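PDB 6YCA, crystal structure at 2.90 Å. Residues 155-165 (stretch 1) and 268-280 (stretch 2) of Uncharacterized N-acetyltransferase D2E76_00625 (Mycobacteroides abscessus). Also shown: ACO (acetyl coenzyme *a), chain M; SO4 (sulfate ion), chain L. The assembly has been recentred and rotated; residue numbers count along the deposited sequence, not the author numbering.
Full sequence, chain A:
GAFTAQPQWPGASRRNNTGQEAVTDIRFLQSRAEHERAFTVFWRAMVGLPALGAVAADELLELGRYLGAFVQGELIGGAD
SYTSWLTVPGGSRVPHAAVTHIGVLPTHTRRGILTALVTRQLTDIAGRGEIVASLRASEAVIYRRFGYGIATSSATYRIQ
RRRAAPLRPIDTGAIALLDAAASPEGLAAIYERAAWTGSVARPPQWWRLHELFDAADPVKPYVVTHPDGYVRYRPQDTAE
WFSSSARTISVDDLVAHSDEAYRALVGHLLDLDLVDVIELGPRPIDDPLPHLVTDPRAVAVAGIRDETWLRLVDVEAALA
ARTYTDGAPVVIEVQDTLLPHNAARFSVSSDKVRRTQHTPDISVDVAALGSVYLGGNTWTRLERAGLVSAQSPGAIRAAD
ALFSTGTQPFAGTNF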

# COMPACT_ATOMS: atom_id res chain seq x y z
N ALA A 155 20.95 12.74 -6.48
CA ALA A 155 20.03 11.70 -6.91
C ALA A 155 20.18 10.47 -6.01
O ALA A 155 21.19 10.30 -5.32
CB ALA A 155 20.23 11.30 -8.38
N THR A 156 19.15 9.63 -6.04
CA THR A 156 19.11 8.38 -5.30
C THR A 156 18.85 7.23 -6.26
O THR A 156 17.87 7.25 -7.01
CB THR A 156 17.98 8.41 -4.28
OG1 THR A 156 18.11 9.58 -3.48
CG2 THR A 156 18.06 7.18 -3.38
N TYR A 157 19.73 6.23 -6.24
CA TYR A 157 19.64 5.10 -7.14
C TYR A 157 19.30 3.83 -6.38
O TYR A 157 19.80 3.59 -5.27
CB TYR A 157 20.98 4.90 -7.86
CG TYR A 157 21.40 6.11 -8.64
CD1 TYR A 157 22.09 7.15 -8.03
CD2 TYR A 157 21.12 6.23 -10.00
CE1 TYR A 157 22.49 8.27 -8.74
CE2 TYR A 157 21.51 7.34 -10.72
CZ TYR A 157 22.20 8.35 -10.08
OH TYR A 157 22.59 9.46 -10.79
N ARG A 158 18.43 3.01 -6.97
CA ARG A 158 18.16 1.65 -6.52
C ARG A 158 18.63 0.70 -7.61
O ARG A 158 18.15 0.77 -8.75
CB ARG A 158 16.68 1.39 -6.26
CG ARG A 158 16.09 1.89 -4.96
CD ARG A 158 14.64 1.41 -4.93
NE ARG A 158 14.56 -0.05 -4.98
CZ ARG A 158 13.46 -0.74 -5.29
NH1 ARG A 158 12.33 -0.11 -5.60
NH2 ARG A 158 13.50 -2.07 -5.32
N ILE A 159 19.58 -0.16 -7.27
CA ILE A 159 20.15 -1.13 -8.20
C ILE A 159 19.62 -2.51 -7.81
O ILE A 159 19.74 -2.92 -6.65
CB ILE A 159 21.68 -1.12 -8.15
CG1 ILE A 159 22.21 0.28 -8.48
CG2 ILE A 159 22.25 -2.15 -9.10
CD1 ILE A 159 23.72 0.40 -8.40
N GLN A 160 19.03 -3.21 -8.77
CA GLN A 160 18.65 -4.61 -8.57
C GLN A 160 19.87 -5.45 -8.91
O GLN A 160 20.19 -5.67 -10.08
CB GLN A 160 17.43 -4.97 -9.42
CG GLN A 160 16.45 -5.91 -8.71
CD GLN A 160 15.56 -6.67 -9.67
OE1 GLN A 160 15.54 -7.91 -9.67
NE2 GLN A 160 14.80 -5.94 -10.49
N ARG A 161 20.57 -5.92 -7.87
CA ARG A 161 21.91 -6.48 -8.05
C ARG A 161 21.93 -7.68 -8.99
O ARG A 161 22.91 -7.88 -9.71
CB ARG A 161 22.53 -6.85 -6.70
CG ARG A 161 24.01 -7.21 -6.77
CD ARG A 161 24.51 -7.73 -5.44
NE ARG A 161 23.93 -9.03 -5.11
CZ ARG A 161 24.43 -10.20 -5.51
NH1 ARG A 161 25.53 -10.24 -6.25
NH2 ARG A 161 23.83 -11.33 -5.16
N ARG A 162 20.87 -8.50 -8.98
CA ARG A 162 20.85 -9.68 -9.85
C ARG A 162 20.91 -9.29 -11.32
O ARG A 162 21.43 -10.05 -12.14
CB ARG A 162 19.62 -10.55 -9.56
CG ARG A 162 18.28 -9.89 -9.87
CD ARG A 162 17.12 -10.86 -9.65
NE ARG A 162 16.93 -11.13 -8.22
CZ ARG A 162 17.37 -12.22 -7.59
NH1 ARG A 162 17.15 -12.35 -6.29
NH2 ARG A 162 18.02 -13.17 -8.26
N ARG A 163 20.37 -8.13 -11.67
CA ARG A 163 20.38 -7.63 -13.04
C ARG A 163 21.60 -6.77 -13.36
O ARG A 163 21.72 -6.29 -14.50
CB ARG A 163 19.12 -6.82 -13.31
CG ARG A 163 17.83 -7.51 -12.94
CD ARG A 163 16.69 -6.53 -13.03
NE ARG A 163 16.64 -5.88 -14.34
CZ ARG A 163 15.73 -4.98 -14.69
NH1 ARG A 163 14.79 -4.61 -13.84
NH2 ARG A 163 15.78 -4.44 -15.90
N ALA A 164 22.49 -6.54 -12.40
CA ALA A 164 23.59 -5.59 -12.57
C ALA A 164 24.92 -6.30 -12.81
O ALA A 164 25.88 -6.15 -12.06
CB ALA A 164 23.66 -4.65 -11.37
N ALA A 165 24.99 -7.05 -13.90
CA ALA A 165 26.28 -7.60 -14.31
C ALA A 165 27.07 -6.55 -15.09
O ALA A 165 26.49 -5.82 -15.91
CB ALA A 165 26.08 -8.84 -15.18
N HIS A 268 32.51 -3.80 -6.17
CA HIS A 268 32.45 -4.53 -4.91
C HIS A 268 31.00 -4.72 -4.47
O HIS A 268 30.61 -5.81 -4.03
CB HIS A 268 33.22 -3.79 -3.82
CG HIS A 268 32.93 -4.29 -2.44
ND1 HIS A 268 33.57 -5.38 -1.89
CD2 HIS A 268 32.04 -3.87 -1.51
CE1 HIS A 268 33.10 -5.60 -0.67
NE2 HIS A 268 32.17 -4.70 -0.42
N LEU A 269 30.20 -3.66 -4.58
CA LEU A 269 28.79 -3.73 -4.20
C LEU A 269 28.02 -4.68 -5.12
O LEU A 269 27.20 -5.47 -4.66
CB LEU A 269 28.18 -2.33 -4.23
CG LEU A 269 28.78 -1.34 -3.23
CD1 LEU A 269 28.25 0.06 -3.47
CD2 LEU A 269 28.45 -1.77 -1.81
N LEU A 270 28.29 -4.61 -6.43
CA LEU A 270 27.56 -5.47 -7.36
C LEU A 270 27.87 -6.94 -7.16
O LEU A 270 27.04 -7.79 -7.52
CB LEU A 270 27.88 -5.07 -8.80
CG LEU A 270 27.62 -3.62 -9.20
CD1 LEU A 270 28.03 -3.38 -10.64
CD2 LEU A 270 26.15 -3.25 -8.99
N ASP A 271 29.00 -7.26 -6.53
CA ASP A 271 29.43 -8.64 -6.35
C ASP A 271 29.21 -9.14 -4.93
O ASP A 271 29.66 -10.24 -4.59
CB ASP A 271 30.92 -8.75 -6.71
CG ASP A 271 31.32 -10.15 -7.12
OD1 ASP A 271 30.43 -10.96 -7.46
OD2 ASP A 271 32.53 -10.44 -7.09
N LEU A 272 28.53 -8.36 -4.09
CA LEU A 272 28.30 -8.72 -2.70
C LEU A 272 27.19 -9.76 -2.60
O LEU A 272 26.05 -9.50 -3.00
CB LEU A 272 27.91 -7.48 -1.90
CG LEU A 272 28.84 -7.12 -0.75
CD1 LEU A 272 28.93 -5.61 -0.60
CD2 LEU A 272 28.36 -7.77 0.52
N ASP A 273 27.51 -10.92 -2.04
CA ASP A 273 26.57 -12.03 -1.98
C ASP A 273 25.48 -11.73 -0.96
O ASP A 273 25.69 -10.99 0.01
CB ASP A 273 27.29 -13.30 -1.58
CG ASP A 273 28.12 -13.88 -2.70
OD1 ASP A 273 27.56 -14.07 -3.81
OD2 ASP A 273 29.32 -14.13 -2.48
N LEU A 274 24.30 -12.31 -1.20
CA LEU A 274 23.11 -12.16 -0.36
C LEU A 274 22.42 -10.81 -0.49
O LEU A 274 21.33 -10.63 0.07
CB LEU A 274 23.40 -12.44 1.12
CG LEU A 274 23.40 -13.88 1.60
CD1 LEU A 274 23.61 -13.91 3.09
CD2 LEU A 274 22.10 -14.57 1.21
N VAL A 275 23.01 -9.86 -1.19
CA VAL A 275 22.40 -8.54 -1.34
C VAL A 275 21.51 -8.55 -2.57
O VAL A 275 21.94 -8.96 -3.66
CB VAL A 275 23.46 -7.44 -1.40
CG1 VAL A 275 22.80 -6.09 -1.65
CG2 VAL A 275 24.25 -7.40 -0.11
N ASP A 276 20.27 -8.11 -2.40
CA ASP A 276 19.29 -8.03 -3.48
C ASP A 276 19.15 -6.64 -4.07
O ASP A 276 19.03 -6.50 -5.29
CB ASP A 276 17.93 -8.54 -2.99
CG ASP A 276 17.92 -10.03 -2.71
OD1 ASP A 276 18.53 -10.79 -3.50
OD2 ASP A 276 17.32 -10.46 -1.70
N VAL A 277 19.14 -5.60 -3.23
CA VAL A 277 18.94 -4.23 -3.67
C VAL A 277 20.05 -3.36 -3.10
O VAL A 277 20.34 -3.43 -1.90
CB VAL A 277 17.57 -3.69 -3.22
CG1 VAL A 277 17.39 -2.25 -3.63
CG2 VAL A 277 16.45 -4.56 -3.76
N ILE A 278 20.65 -2.53 -3.94
CA ILE A 278 21.68 -1.59 -3.52
C ILE A 278 21.12 -0.19 -3.69
O ILE A 278 20.75 0.20 -4.81
CB ILE A 278 22.98 -1.77 -4.33
CG1 ILE A 278 23.40 -3.24 -4.34
CG2 ILE A 278 24.09 -0.90 -3.76
CD1 ILE A 278 24.56 -3.53 -5.29
N GLU A 279 21.05 0.57 -2.61
CA GLU A 279 20.55 1.94 -2.67
C GLU A 279 21.70 2.90 -2.40
O GLU A 279 22.31 2.87 -1.33
CB GLU A 279 19.37 2.18 -1.73
CG GLU A 279 18.71 3.54 -1.97
CD GLU A 279 17.34 3.67 -1.33
OE1 GLU A 279 17.00 2.84 -0.45
OE2 GLU A 279 16.59 4.61 -1.71
N LEU A 280 21.98 3.75 -3.38
CA LEU A 280 23.02 4.77 -3.29
C LEU A 280 22.33 6.11 -3.14
O LEU A 280 21.39 6.40 -3.88
CB LEU A 280 23.84 4.81 -4.58
CG LEU A 280 24.77 3.70 -5.07
CD1 LEU A 280 25.96 3.50 -4.14
CD2 LEU A 280 24.03 2.39 -5.33
N1A ACO M . 24.75 -17.65 -5.69
C2A ACO M . 24.93 -18.36 -6.81
N3A ACO M . 25.88 -19.27 -7.05
C4A ACO M . 26.79 -19.54 -6.08
C5A ACO M . 26.69 -18.86 -4.86
C6A ACO M . 25.61 -17.86 -4.67
N6A ACO M . 25.50 -17.18 -3.50
N7A ACO M . 27.69 -19.28 -4.07
C8A ACO M . 28.39 -20.21 -4.77
N9A ACO M . 27.84 -20.36 -5.98
C1B ACO M . 28.33 -21.30 -7.02
C2B ACO M . 29.59 -20.77 -7.69
O2B ACO M . 29.25 -19.98 -8.84
C3B ACO M . 30.22 -22.09 -8.13
O3B ACO M . 29.57 -22.53 -9.32
P3B ACO M . 30.46 -23.10 -10.53
O7A ACO M . 31.41 -22.01 -10.97
O8A ACO M . 31.23 -24.30 -10.03
O9A ACO M . 29.53 -23.49 -11.66
C4B ACO M . 29.84 -23.07 -7.02
O4B ACO M . 28.67 -22.55 -6.40
C5B ACO M . 30.99 -23.27 -6.03
O5B ACO M . 31.42 -21.98 -5.63
P1A ACO M . 32.64 -21.72 -4.62
O1A ACO M . 33.72 -20.93 -5.33
O2A ACO M . 33.16 -23.03 -4.09
O3A ACO M . 32.02 -20.85 -3.43
P2A ACO M . 32.42 -19.46 -2.72
O4A ACO M . 33.88 -19.49 -2.29
O5A ACO M . 32.18 -18.34 -3.70
O6A ACO M . 31.46 -19.28 -1.45
CBP ACO M . 29.34 -18.81 -0.43
CCP ACO M . 30.05 -19.44 -1.61
CDP ACO M . 29.91 -19.36 0.87
CEP ACO M . 27.85 -19.12 -0.50
CAP ACO M . 29.60 -17.31 -0.51
OAP ACO M . 29.03 -16.80 -1.72
C9P ACO M . 29.02 -16.54 0.66
O9P ACO M . 29.69 -16.34 1.66
N8P ACO M . 27.78 -16.10 0.50
C7P ACO M . 27.07 -15.32 1.50
C6P ACO M . 26.89 -16.04 2.83
C5P ACO M . 26.01 -17.26 2.72
O5P ACO M . 25.04 -17.26 1.97
N4P ACO M . 26.35 -18.31 3.45
C3P ACO M . 25.53 -19.51 3.43
C2P ACO M . 24.70 -19.64 4.70
S1P ACO M . 23.74 -21.12 4.66
C ACO M . 24.17 -21.77 6.14
O ACO M . 24.60 -21.04 7.02
CH3 ACO M . 24.04 -23.24 6.37
S SO4 L . 12.40 -2.98 -16.77
O1 SO4 L . 13.07 -3.36 -18.02
O2 SO4 L . 11.50 -4.05 -16.36
O3 SO4 L . 13.38 -2.75 -15.72
O4 SO4 L . 11.63 -1.76 -16.99

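The side chain of Arg-161 reaches between the helix end and the loop before strand 277-280 and binds a backbone carbonyl of each. Arg-161 NE donates to Val-275 O at 2.5 Å, a very short hydrogen bond and nearly straight, with an angle of 175° at the hydrogen. At 2.90 Å resolution the exact length should be read with some caution. Arg-161 NH1 donates to Leu-270 O at 3.1 Å. Both acceptors lie at the edge of the guanidinium, near its plane, where the N-H bonds point. Leu-272 O is also close, 3.0 Å from Arg-161 NE, but it sits over one face of the group. The angle there is poor, and this is not a hydrogen bond. The charged group thus meets carbonyls of the helix end and of the type II turn from Leu-272 to Val-275. No other residue here has as much area covered by the opposite stretch.

Arg-161 also closes the ladder between the strands through its backbone: Arg-161 N donates to Asp-276 O at 3.1 Å. Beyond it, strands 155-160 and 277-280 run antiparallel. Tyr-157 and Leu-280 form a hydrogen-bonded pair, with Tyr-157 N to Leu-280 O and Leu-280 N to Tyr-157 O both 2.9 Å. Ile-159 and Ile-278 form the next, with Ile-159 N to Ile-278 O at 2.7 Å and Ile-278 N to Ile-159 O at 2.9 Å. Between them, Arg-158 faces Glu-279 as a non-hydrogen-bonded pair. CA-H...O contacts supplement the ladder, such as Glu-279 CA to Tyr-157 O at 3.2 Å.

The two faces of the sheet differ. Tyr-157, Ile-159, Ile-278 and Leu-280 share a buried, largely apolar face. There Ile-159 CD1 packs on Leu-280 CD2 at 3.7 Å, and Ile-159 CB lies 4.1 Å from Ile-278 CB. Leu-270 extends this packing from the helix: its CD2 is 4.1 Å from Ile-159 CG2 and 3.7 Å from Ala-164 CB. The other face carries Arg-158, Gln-160, Val-277 and Glu-279 and is more polar. Arg-158 NE approaches Val-277 CG1 at 3.8 Å, at the edge of its guanidinium.

After the strand, residues 161-163 form a 3-10 segment. Arg-162 makes a salt bridge to Asp-276, with NH1 3.5 Å from OD1. Arg-163 does not contact stretch 2. Arg-163 NH1 and Arg-163 NH2 donate to sulfate O3 at 3.0 and 2.9 Å. In stretch 2, Asp-273 OD2 accepts a hydrogen bond from acetyl coenzyme A OAP at 2.8 Å.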